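Local coordinates for protein putative amidohydrolase (PDB 3MKV) that probably hydrolyses dipeptides that end in proline, as a zinc-dependent prolidase of the amidohydrolase superfamily, at residues F8-L14 against G54-P59; I71-L75 against Y290-P294; R95-R99 against F411-L415; Y280-A284 against I300-H304. All coordinates share one frame. Residues are numbered along the deposited sequence.

Contact 1. Residues F8-L14 against G54-P59; sequences FRNGALL and GKTIMP
Ile57 is the apolar centre. It lies on strand 56-59, with chi1 m and chi2 t. Its side chain meets Phe8, Ile57 CD1 to Phe8 CB 3.6 Å. Phe8, chi1 m, comes from the strand before the corner. Ile27 of strand 25-30 and Val380 of strand 380-383 pack against both side chains; these strands belong to different sheets, which meet here. Farther along the pair, Leu14 CB touches Met58 CB at 3.7 Å.

Strand 12-13 runs parallel to 56-59. Ala12 pairs with Thr56, CA-CA 4.8 Å, and Leu13 with Ile57, CA-CA 5.0 Å. The side chains of Ala12 and Thr56 lie on one face, those of Leu13 and Ile57 on the other. The hydrogen bonds run from Ala12 N to Lys55 O, 3.0 Å, from Ile57 N to Ala12 O, 2.8 Å, and from Leu14 N to Ile57 O, 2.9 Å. Thr56 OG1, which is buried, hydrogen-bonds to Gly385 O outside the pair.

The chain turns its corner at Asn10 and Gly11. Asn10 has phi/psi 66/45. Gly11 is extended at -145/173, with Gly11 CA 3.4 Å from Lys55 O; a CB there would clash with that oxygen. At the exposed edge Gly54, phi 67°, donates from Gly54 N to Asn10 O at 2.9 Å.

All four cross-segment hydrogen bonds join main-chain atoms. The backbone therefore sets the parallel register, while apolar side chains close the space between the sheets.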
loop_
_atom_site.group_PDB
_atom_site.type_symbol
_atom_site.label_atom_id
_atom_site.label_comp_id
_atom_site.label_asym_id
_atom_site.label_seq_id
_atom_site.Cartn_x
_atom_site.Cartn_y
_atom_site.Cartn_z
ATOM N N PHE A 8 17.427 12.290 -59.810
ATOM C CA PHE A 8 16.814 13.588 -60.023
ATOM C C PHE A 8 17.626 14.353 -61.054
ATOM O O PHE A 8 18.852 14.450 -60.936
ATOM C CB PHE A 8 16.772 14.362 -58.712
ATOM C CG PHE A 8 15.817 13.790 -57.704
ATOM C CD1 PHE A 8 14.532 14.291 -57.586
ATOM C CD2 PHE A 8 16.206 12.755 -56.871
ATOM C CE1 PHE A 8 13.653 13.773 -56.658
ATOM C CE2 PHE A 8 15.331 12.231 -55.947
ATOM C CZ PHE A 8 14.053 12.738 -55.840
ATOM N N ARG A 9 16.957 14.888 -62.064
ATOM C CA ARG A 9 17.605 15.588 -63.164
ATOM C C ARG A 9 16.810 16.823 -63.623
ATOM O O ARG A 9 15.603 16.853 -63.516
ATOM C CB ARG A 9 17.772 14.617 -64.337
ATOM C CG ARG A 9 18.698 15.095 -65.442
ATOM C CD ARG A 9 18.709 14.126 -66.623
ATOM N NE ARG A 9 17.427 14.089 -67.325
ATOM C CZ ARG A 9 16.972 15.067 -68.104
ATOM N NH1 ARG A 9 15.792 14.945 -68.706
ATOM N NH2 ARG A 9 17.695 16.166 -68.280
ATOM N N ASN A 10 17.495 17.794 -64.199
ATOM C CA ASN A 10 16.834 18.956 -64.792
ATOM C C ASN A 10 16.106 19.893 -63.819
ATOM O O ASN A 10 14.981 20.339 -64.090
ATOM C CB ASN A 10 15.860 18.503 -65.875
ATOM C CG ASN A 10 15.658 19.555 -66.940
ATOM O OD1 ASN A 10 16.624 20.145 -67.432
ATOM N ND2 ASN A 10 14.401 19.803 -67.304
ATOM N N GLY A 11 16.752 20.214 -62.701
ATOM C CA GLY A 11 16.163 21.132 -61.736
ATOM C C GLY A 11 17.161 22.029 -61.027
ATOM O O GLY A 11 18.377 21.890 -61.189
ATOM N N ALA A 12 16.637 22.968 -60.246
ATOM C CA ALA A 12 17.462 23.771 -59.368
ATOM C C ALA A 12 17.671 22.981 -58.084
ATOM O O ALA A 12 16.814 22.194 -57.692
ATOM C CB ALA A 12 16.787 25.099 -59.074
ATOM N N LEU A 13 18.820 23.182 -57.449
ATOM C CA LEU A 13 19.146 22.515 -56.200
ATOM C C LEU A 13 19.253 23.555 -55.118
ATOM O O LEU A 13 19.954 24.545 -55.282
ATOM C CB LEU A 13 20.479 21.782 -56.309
ATOM C CG LEU A 13 20.950 21.092 -55.032
ATOM C CD1 LEU A 13 19.846 20.203 -54.482
ATOM C CD2 LEU A 13 22.206 20.293 -55.288
ATOM N N LEU A 14 18.547 23.339 -54.015
ATOM C CA LEU A 14 18.628 24.238 -52.873
ATOM C C LEU A 14 19.632 23.676 -51.878
ATOM O O LEU A 14 19.415 22.614 -51.288
ATOM C CB LEU A 14 17.259 24.396 -52.226
ATOM C CG LEU A 14 17.060 25.570 -51.270
ATOM C CD1 LEU A 14 15.571 25.759 -51.008
ATOM C CD2 LEU A 14 17.839 25.374 -49.963
ATOM N N GLY A 54 12.502 21.828 -64.421
ATOM C CA GLY A 54 12.989 23.107 -63.913
ATOM C C GLY A 54 12.372 23.543 -62.597
ATOM O O GLY A 54 12.275 24.739 -62.319
ATOM N N LYS A 55 11.950 22.579 -61.784
ATOM C CA LYS A 55 11.436 22.879 -60.452
ATOM C C LYS A 55 12.551 22.756 -59.419
ATOM O O LYS A 55 13.688 22.399 -59.756
ATOM C CB LYS A 55 10.263 21.965 -60.104
ATOM C CG LYS A 55 8.917 22.555 -60.455
ATOM C CD LYS A 55 7.867 21.486 -60.700
ATOM C CE LYS A 55 8.136 20.758 -62.001
ATOM N NZ LYS A 55 6.879 20.536 -62.770
ATOM N N THR A 56 12.226 23.048 -58.163
ATOM C CA THR A 56 13.244 23.090 -57.115
ATOM C C THR A 56 13.357 21.791 -56.324
ATOM O O THR A 56 12.368 21.243 -55.827
ATOM C CB THR A 56 13.022 24.266 -56.148
ATOM O OG1 THR A 56 12.858 25.479 -56.898
ATOM C CG2 THR A 56 14.210 24.405 -55.212
ATOM N N ILE A 57 14.579 21.295 -56.226
ATOM C CA ILE A 57 14.858 20.136 -55.414
ATOM C C ILE A 57 15.530 20.620 -54.135
ATOM O O ILE A 57 16.616 21.202 -54.173
ATOM C CB ILE A 57 15.753 19.135 -56.166
ATOM C CG1 ILE A 57 15.090 18.735 -57.487
ATOM C CG2 ILE A 57 16.025 17.896 -55.313
ATOM C CD1 ILE A 57 15.950 17.859 -58.370
ATOM N N MET A 58 14.866 20.400 -53.005
ATOM C CA MET A 58 15.380 20.853 -51.712
ATOM C C MET A 58 15.334 19.735 -50.665
ATOM O O MET A 58 14.587 18.762 -50.813
ATOM C CB MET A 58 14.591 22.076 -51.215
ATOM C CG MET A 58 13.145 21.778 -50.858
ATOM S SD MET A 58 12.340 23.116 -49.965
ATOM C CE MET A 58 13.348 23.117 -48.487
ATOM N N PRO A 59 16.110 19.888 -49.582
ATOM C CA PRO A 59 16.132 18.855 -48.543
ATOM C C PRO A 59 14.796 18.767 -47.807
ATOM O O PRO A 59 14.034 19.738 -47.780
ATOM C CB PRO A 59 17.217 19.332 -47.578
ATOM C CG PRO A 59 17.904 20.482 -48.263
ATOM C CD PRO A 59 16.956 21.046 -49.250
#

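Contact 2. Residues I71-L75 against Y290-P294; sequences IEFNL and YGLPP
Two irregular loops meet here, each leading into a short helix. Phe73 is the first residue of 71-75 to make contact, and it makes the largest share. Its CB points toward 290-294, with chi1 m and chi2 near 96°, and Phe73 CA is 5.1 Å from Leu292 CA. Phe73 CD1 packs on Tyr290 CB at 3.6 Å. Leu292, chi1 t and chi2 p, brings Leu292 CD1 to the edge of the Phe73 ring, 3.8 Å from Phe73 CB and 3.3 Å from Phe73 O. Leu283 of helix 277-286 packs on both Phe73 and Leu292.

Asn74 follows at the N-cap of helix 75-78. Its OD1 accepts from Arg77 N, and Asn74 CB is 3.8 Å from Gly291 O. Gly291 has phi/psi 98/36, which suits a residue without CB. Pro293 takes the N-cap position of helix 294-297.

No direct hydrogen bond crosses. One water bridges instead, donating to Tyr290 O at 2.9 Å, with weak bonds to Asn74 N at 3.2 Å and Gly291 O at 3.3 Å. The loops are thus joined by apolar contact and one bridging water.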
loop_
_atom_site.group_PDB
_atom_site.type_symbol
_atom_site.label_atom_id
_atom_site.label_comp_id
_atom_site.label_asym_id
_atom_site.label_seq_id
_atom_site.Cartn_x
_atom_site.Cartn_y
_atom_site.Cartn_z
ATOM N N ILE A 71 -4.162 15.806 -29.977
ATOM C CA ILE A 71 -5.244 15.651 -30.944
ATOM C C ILE A 71 -6.383 16.638 -30.712
ATOM O O ILE A 71 -7.300 16.734 -31.533
ATOM C CB ILE A 71 -5.818 14.212 -30.945
ATOM C CG1 ILE A 71 -6.408 13.857 -29.576
ATOM C CG2 ILE A 71 -4.755 13.195 -31.340
ATOM C CD1 ILE A 71 -7.229 12.565 -29.592
ATOM N N GLU A 72 -6.331 17.359 -29.593
ATOM C CA GLU A 72 -7.221 18.501 -29.391
ATOM C C GLU A 72 -6.613 19.588 -28.513
ATOM O O GLU A 72 -5.551 19.392 -27.923
ATOM C CB GLU A 72 -8.612 18.088 -28.883
ATOM C CG GLU A 72 -8.748 16.666 -28.359
ATOM C CD GLU A 72 -10.125 16.411 -27.748
ATOM O OE1 GLU A 72 -10.755 15.369 -28.061
ATOM O OE2 GLU A 72 -10.584 17.269 -26.958
ATOM N N PHE A 73 -7.291 20.735 -28.446
ATOM C CA PHE A 73 -6.842 21.884 -27.648
ATOM C C PHE A 73 -6.848 21.648 -26.125
ATOM O O PHE A 73 -6.089 22.282 -25.396
ATOM C CB PHE A 73 -7.681 23.129 -27.975
ATOM C CG PHE A 73 -7.312 23.796 -29.281
ATOM C CD1 PHE A 73 -8.011 23.512 -30.449
ATOM C CD2 PHE A 73 -6.269 24.717 -29.340
ATOM C CE1 PHE A 73 -7.671 24.128 -31.650
ATOM C CE2 PHE A 73 -5.925 25.338 -30.541
ATOM C CZ PHE A 73 -6.631 25.043 -31.691
ATOM N N ASN A 74 -7.708 20.755 -25.646
ATOM C CA ASN A 74 -7.784 20.464 -24.217
ATOM C C ASN A 74 -6.937 19.237 -23.838
ATOM O O ASN A 74 -7.385 18.086 -23.930
ATOM C CB ASN A 74 -9.246 20.289 -23.785
ATOM C CG ASN A 74 -9.397 20.058 -22.288
ATOM O OD1 ASN A 74 -8.413 19.971 -21.550
ATOM N ND2 ASN A 74 -10.643 19.946 -21.834
ATOM N N LEU A 75 -5.714 19.500 -23.397
ATOM C CA LEU A 75 -4.728 18.457 -23.181
ATOM C C LEU A 75 -5.047 17.579 -21.972
ATOM O O LEU A 75 -4.913 16.358 -22.035
ATOM C CB LEU A 75 -3.339 19.082 -23.065
ATOM C CG LEU A 75 -2.950 19.872 -24.324
ATOM C CD1 LEU A 75 -1.557 20.473 -24.199
ATOM C CD2 LEU A 75 -3.036 18.982 -25.552
ATOM N N TYR A 290 -12.744 25.761 -30.637
ATOM C CA TYR A 290 -12.512 24.321 -30.673
ATOM C C TYR A 290 -12.272 23.727 -29.289
ATOM O O TYR A 290 -11.863 22.574 -29.165
ATOM C CB TYR A 290 -11.373 23.972 -31.635
ATOM C CG TYR A 290 -11.741 24.173 -33.090
ATOM C CD1 TYR A 290 -12.721 23.392 -33.695
ATOM C CD2 TYR A 290 -11.110 25.144 -33.859
ATOM C CE1 TYR A 290 -13.060 23.571 -35.027
ATOM C CE2 TYR A 290 -11.442 25.332 -35.189
ATOM C CZ TYR A 290 -12.418 24.544 -35.767
ATOM O OH TYR A 290 -12.745 24.732 -37.088
ATOM N N GLY A 291 -12.530 24.524 -28.255
ATOM C CA GLY A 291 -12.616 24.005 -26.894
ATOM C C GLY A 291 -11.380 24.143 -26.026
ATOM O O GLY A 291 -11.077 23.257 -25.220
ATOM N N LEU A 292 -10.663 25.250 -26.181
ATOM C CA LEU A 292 -9.538 25.530 -25.295
ATOM C C LEU A 292 -10.095 26.150 -24.015
ATOM O O LEU A 292 -10.897 27.085 -24.073
ATOM C CB LEU A 292 -8.517 26.460 -25.964
ATOM C CG LEU A 292 -7.176 26.724 -25.260
ATOM C CD1 LEU A 292 -6.220 25.548 -25.380
ATOM C CD2 LEU A 292 -6.526 27.981 -25.814
ATOM N N PRO A 293 -9.701 25.599 -22.855
ATOM C CA PRO A 293 -10.129 26.097 -21.548
ATOM C C PRO A 293 -9.862 27.594 -21.368
ATOM O O PRO A 293 -8.829 28.098 -21.819
ATOM C CB PRO A 293 -9.285 25.272 -20.571
ATOM C CG PRO A 293 -9.008 23.998 -21.309
ATOM C CD PRO A 293 -8.820 24.420 -22.737
ATOM N N PRO A 294 -10.803 28.302 -20.714
ATOM C CA PRO A 294 -10.752 29.751 -20.502
ATOM C C PRO A 294 -9.593 30.209 -19.610
ATOM O O PRO A 294 -9.162 31.359 -19.708
ATOM C CB PRO A 294 -12.097 30.055 -19.831
ATOM C CG PRO A 294 -12.497 28.770 -19.191
ATOM C CD PRO A 294 -12.018 27.706 -20.131
HETATM O O HOH W 1 -10.399 20.878 -27.338
#

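Contact 3. Residues R95-R99 against F411-L415; sequences RAMLR and FVNEL
The ring of Phe411 packs against one turn of helix. Leu98 CD2 sits over its face, 3.9 Å from the Phe411 ring centroid and 18° off the normal, a CH-pi contact. Leu98 CD2 is also 3.7 Å from Phe411 CG. Leu98 has chi1 t and chi2 p, Phe411 chi1 t. Phe411 CZ is 4.1 Å from Arg95 O, and Phe411 CE1 is 3.8 Å from Arg99 N. Those two backbone atoms are hydrogen-bonded to each other in the helix, Arg99 N to Arg95 O 3.2 Å. Phe411 CE2 lies over a face of the Arg95 guanidinium, 4.3 Å from Arg95 NH1. Arg95 also forms a salt bridge with Glu125.

Arg99, with chi1 t and chi2 p, reaches past Phe411 to Val412 and Glu414. Val412 CG1 covers a face of its guanidinium, 3.6 Å from Arg99 CZ. Arg99 NH2 forms a long salt bridge with Glu414 OE1, 3.5 Å, and Arg99 NH1 hydrogen-bonds to Ile401 O. The nearest CA pair is Arg99 and Val412, 7.4 Å.

Asn413 OD1 accepts from Leu415 N at 3.1 Å, an Asx turn. Phe411 and Val412 both face Val404, a classic beta bulge. The contact joins the end of helix 83-99 in the TIM-barrel domain to strand 409-413 of the C-terminal beta hairpin, which pairs with 403-406.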
loop_
_atom_site.group_PDB
_atom_site.type_symbol
_atom_site.label_atom_id
_atom_site.label_comp_id
_atom_site.label_asym_id
_atom_site.label_seq_id
_atom_site.Cartn_x
_atom_site.Cartn_y
_atom_site.Cartn_z
ATOM N N ARG A 95 0.456 11.891 -40.935
ATOM C CA ARG A 95 0.412 11.786 -42.386
ATOM C C ARG A 95 0.422 13.175 -43.036
ATOM O O ARG A 95 1.048 13.398 -44.077
ATOM C CB ARG A 95 -0.859 11.044 -42.790
ATOM C CG ARG A 95 -0.676 10.072 -43.926
ATOM C CD ARG A 95 -1.655 8.906 -43.807
ATOM N NE ARG A 95 -1.364 7.870 -44.793
ATOM C CZ ARG A 95 -1.588 8.010 -46.093
ATOM N NH1 ARG A 95 -2.108 9.142 -46.556
ATOM N NH2 ARG A 95 -1.294 7.023 -46.930
ATOM N N ALA A 96 -0.271 14.116 -42.407
ATOM C CA ALA A 96 -0.376 15.453 -42.960
ATOM C C ALA A 96 0.929 16.230 -42.825
ATOM O O ALA A 96 1.200 17.122 -43.638
ATOM C CB ALA A 96 -1.524 16.200 -42.323
ATOM N N MET A 97 1.736 15.891 -41.813
ATOM C CA MET A 97 3.014 16.578 -41.587
ATOM C C MET A 97 3.920 16.253 -42.747
ATOM O O MET A 97 4.551 17.141 -43.327
ATOM C CB MET A 97 3.689 16.154 -40.269
ATOM C CG MET A 97 2.945 16.552 -38.983
ATOM S SD MET A 97 3.795 16.022 -37.469
ATOM C CE MET A 97 2.928 16.948 -36.244
ATOM N N LEU A 98 3.965 14.965 -43.086
ATOM C CA LEU A 98 4.777 14.468 -44.183
ATOM C C LEU A 98 4.362 15.096 -45.516
ATOM O O LEU A 98 5.214 15.466 -46.328
ATOM C CB LEU A 98 4.671 12.945 -44.248
ATOM C CG LEU A 98 5.673 12.230 -45.151
ATOM C CD1 LEU A 98 7.119 12.676 -44.880
ATOM C CD2 LEU A 98 5.523 10.708 -44.980
ATOM N N ARG A 99 3.054 15.231 -45.724
ATOM C CA ARG A 99 2.506 15.842 -46.937
ATOM C C ARG A 99 2.937 17.294 -47.090
ATOM O O ARG A 99 3.097 17.770 -48.205
ATOM C CB ARG A 99 0.974 15.746 -46.954
ATOM C CG ARG A 99 0.345 16.140 -48.296
ATOM C CD ARG A 99 0.950 15.323 -49.434
ATOM N NE ARG A 99 0.692 15.890 -50.757
ATOM C CZ ARG A 99 1.541 16.681 -51.415
ATOM N NH1 ARG A 99 2.711 17.006 -50.869
ATOM N NH2 ARG A 99 1.224 17.148 -52.618
ATOM N N PHE A 411 6.603 9.096 -51.054
ATOM C CA PHE A 411 5.330 9.082 -50.351
ATOM C C PHE A 411 4.298 9.809 -51.196
ATOM O O PHE A 411 3.095 9.556 -51.112
ATOM C CB PHE A 411 5.466 9.789 -49.002
ATOM C CG PHE A 411 4.162 10.296 -48.448
ATOM C CD1 PHE A 411 3.890 11.654 -48.412
ATOM C CD2 PHE A 411 3.200 9.411 -47.975
ATOM C CE1 PHE A 411 2.685 12.120 -47.903
ATOM C CE2 PHE A 411 1.990 9.872 -47.477
ATOM C CZ PHE A 411 1.734 11.223 -47.438
ATOM N N VAL A 412 4.795 10.737 -52.002
ATOM C CA VAL A 412 3.954 11.579 -52.830
ATOM C C VAL A 412 4.725 12.009 -54.067
ATOM O O VAL A 412 5.698 12.756 -53.977
ATOM C CB VAL A 412 3.511 12.828 -52.068
ATOM C CG1 VAL A 412 3.198 13.961 -53.030
ATOM C CG2 VAL A 412 2.315 12.511 -51.202
ATOM N N ASN A 413 4.286 11.527 -55.222
ATOM C CA ASN A 413 4.887 11.919 -56.486
ATOM C C ASN A 413 3.836 12.205 -57.551
ATOM O O ASN A 413 3.465 11.324 -58.321
ATOM C CB ASN A 413 5.829 10.828 -56.979
ATOM C CG ASN A 413 6.408 11.137 -58.338
ATOM O OD1 ASN A 413 6.273 12.254 -58.841
ATOM N ND2 ASN A 413 7.061 10.150 -58.943
ATOM N N GLU A 414 3.356 13.439 -57.598
ATOM C CA GLU A 414 2.368 13.797 -58.603
ATOM C C GLU A 414 3.002 14.543 -59.773
ATOM O O GLU A 414 2.481 15.551 -60.249
ATOM C CB GLU A 414 1.226 14.600 -57.982
ATOM C CG GLU A 414 1.659 15.808 -57.207
ATOM C CD GLU A 414 0.574 16.280 -56.272
ATOM O OE1 GLU A 414 0.448 17.508 -56.063
ATOM O OE2 GLU A 414 -0.164 15.415 -55.753
ATOM N N LEU A 415 4.148 14.037 -60.213
ATOM C CA LEU A 415 4.804 14.520 -61.414
ATOM C C LEU A 415 4.608 13.465 -62.492
ATOM O O LEU A 415 4.403 13.787 -63.662
ATOM C CB LEU A 415 6.298 14.705 -61.164
ATOM C CG LEU A 415 6.750 15.713 -60.110
ATOM C CD1 LEU A 415 8.254 15.618 -59.917
ATOM C CD2 LEU A 415 6.344 17.124 -60.512
#

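Contact 4. Residues Y280-A284 against I300-H304; sequences YDALA and IADVH
Helix 280-284 and the weakly bonded helix 300-304 pack nearly antiparallel. Their axes are 10.0 Å apart and cross at -151°. Tyr280 lies opposite His304, CA-CA 5.4 Å, and Ala284 opposite Ile300, CA-CA 6.8 Å.

The main bump is Ile300, chi1 m and chi2 t. Ile300 CD1 enters a hollow between Leu283 and Ala284, 3.5 Å from Leu283 CB, 3.4 Å from Leu283 O and 3.8 Å from Ala284 N. Ile300 CG2 is 4.3 Å from Ala284 CB. Val303 CG2 sits over the Tyr280 ring, 4.2 Å from the centroid, a CH-pi contact. The His304 ring, chi1 t, turns one face to Asp281 N and Tyr280 C. His304 CD2 is 3.8 Å from Tyr280 CB, and His304 ND1 is 4.0 Å from Ala284 CB. At the rim His304 NE2 gives a short but weak hydrogen bond to Asp281 OD2, 2.6 Å.

Tyr280 OH hydrogen-bonds to Tyr236 OH. The side chain of Tyr280 lies about 6 Å from a zinc ion and about 4 Å from a sulfate ion, probably from the crystallisation liquor. This helix pair thus borders the metal site of an amidohydrolase TIM barrel.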
loop_
_atom_site.group_PDB
_atom_site.type_symbol
_atom_site.label_atom_id
_atom_site.label_comp_id
_atom_site.label_asym_id
_atom_site.label_seq_id
_atom_site.Cartn_x
_atom_site.Cartn_y
_atom_site.Cartn_z
ATOM N N TYR A 280 0.796 30.532 -31.260
ATOM C CA TYR A 280 0.167 31.632 -30.528
ATOM C C TYR A 280 -0.898 32.343 -31.364
ATOM O O TYR A 280 -1.983 32.657 -30.864
ATOM C CB TYR A 280 1.228 32.586 -29.977
ATOM C CG TYR A 280 2.285 31.811 -29.229
ATOM C CD1 TYR A 280 1.933 31.012 -28.152
ATOM C CD2 TYR A 280 3.623 31.841 -29.614
ATOM C CE1 TYR A 280 2.874 30.275 -27.462
ATOM C CE2 TYR A 280 4.580 31.101 -28.925
ATOM C CZ TYR A 280 4.188 30.318 -27.848
ATOM O OH TYR A 280 5.094 29.562 -27.140
ATOM N N ASP A 281 -0.601 32.564 -32.640
ATOM C CA ASP A 281 -1.573 33.135 -33.566
ATOM C C ASP A 281 -2.856 32.302 -33.671
ATOM O O ASP A 281 -3.937 32.840 -33.919
ATOM C CB ASP A 281 -0.951 33.307 -34.954
ATOM C CG ASP A 281 0.089 34.416 -34.993
ATOM O OD1 ASP A 281 0.527 34.782 -36.109
ATOM O OD2 ASP A 281 0.465 34.923 -33.909
ATOM N N ALA A 282 -2.728 30.990 -33.487
ATOM C CA ALA A 282 -3.864 30.079 -33.605
ATOM C C ALA A 282 -4.664 29.976 -32.314
ATOM O O ALA A 282 -5.891 29.886 -32.345
ATOM C CB ALA A 282 -3.395 28.699 -34.040
ATOM N N LEU A 283 -3.975 29.969 -31.178
ATOM C CA LEU A 283 -4.660 29.914 -29.896
ATOM C C LEU A 283 -5.596 31.110 -29.752
ATOM O O LEU A 283 -6.706 30.990 -29.226
ATOM C CB LEU A 283 -3.653 29.877 -28.745
ATOM C CG LEU A 283 -2.875 28.569 -28.561
ATOM C CD1 LEU A 283 -1.754 28.731 -27.549
ATOM C CD2 LEU A 283 -3.815 27.433 -28.162
ATOM N N ALA A 284 -5.144 32.263 -30.235
ATOM C CA ALA A 284 -5.948 33.478 -30.191
ATOM C C ALA A 284 -7.127 33.422 -31.167
ATOM O O ALA A 284 -8.240 33.801 -30.818
ATOM C CB ALA A 284 -5.078 34.698 -30.470
ATOM N N ILE A 300 -2.822 33.583 -23.204
ATOM C CA ILE A 300 -2.229 33.805 -24.524
ATOM C C ILE A 300 -1.567 35.179 -24.678
ATOM O O ILE A 300 -0.405 35.279 -25.082
ATOM C CB ILE A 300 -3.276 33.609 -25.640
ATOM C CG1 ILE A 300 -3.970 32.251 -25.477
ATOM C CG2 ILE A 300 -2.628 33.735 -27.009
ATOM C CD1 ILE A 300 -5.128 32.027 -26.425
ATOM N N ALA A 301 -2.313 36.232 -24.351
ATOM C CA ALA A 301 -1.874 37.601 -24.607
ATOM C C ALA A 301 -0.514 37.893 -23.979
ATOM O O ALA A 301 0.237 38.747 -24.461
ATOM C CB ALA A 301 -2.921 38.594 -24.113
ATOM N N ASP A 302 -0.206 37.173 -22.904
ATOM C CA ASP A 302 1.044 37.361 -22.176
ATOM C C ASP A 302 2.263 37.280 -23.094
ATOM O O ASP A 302 3.171 38.111 -23.005
ATOM C CB ASP A 302 1.177 36.325 -21.052
ATOM C CG ASP A 302 0.116 36.481 -19.967
ATOM O OD1 ASP A 302 -0.118 35.499 -19.225
ATOM O OD2 ASP A 302 -0.481 37.573 -19.849
ATOM N N VAL A 303 2.275 36.281 -23.976
ATOM C CA VAL A 303 3.452 35.987 -24.790
ATOM C C VAL A 303 3.259 36.244 -26.285
ATOM O O VAL A 303 4.220 36.454 -27.013
ATOM C CB VAL A 303 3.921 34.516 -24.593
ATOM C CG1 VAL A 303 4.119 34.212 -23.122
ATOM C CG2 VAL A 303 2.931 33.535 -25.212
ATOM N N HIS A 304 2.013 36.219 -26.736
ATOM C CA HIS A 304 1.700 36.251 -28.161
ATOM C C HIS A 304 2.291 37.436 -28.937
ATOM O O HIS A 304 2.861 37.248 -30.015
ATOM C CB HIS A 304 0.184 36.163 -28.356
ATOM C CG HIS A 304 -0.254 36.302 -29.779
ATOM N ND1 HIS A 304 -1.544 36.641 -30.130
ATOM C CD2 HIS A 304 0.430 36.163 -30.941
ATOM C CE1 HIS A 304 -1.639 36.690 -31.448
ATOM N NE2 HIS A 304 -0.454 36.409 -31.963
#

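Contacts 2 and 4 are neighbours, with centres about 14 Å apart. Leu283 of contact 4 joins them: Leu283 CD2 lies 3.6 Å from Leu292 CD2 and 3.8 Å from Phe73 CE2 of contact 2. Contact 4 is close to the zinc site formed by His65, His67, carboxylated Lys193, His234, His254 and Asp326; contact 2 is farther out. The side chain of Phe73 is about 12 Å from a zinc ion, that of Tyr280 about half as far. Contacts 1 and 3 reach a common sheet, with centres about 17 Å apart, and touch where Lys55 NZ meets Leu415 CD2 at 4.1 Å. Contact 1 lies across the chain's centre from contact 2, with centres about 40 Å apart.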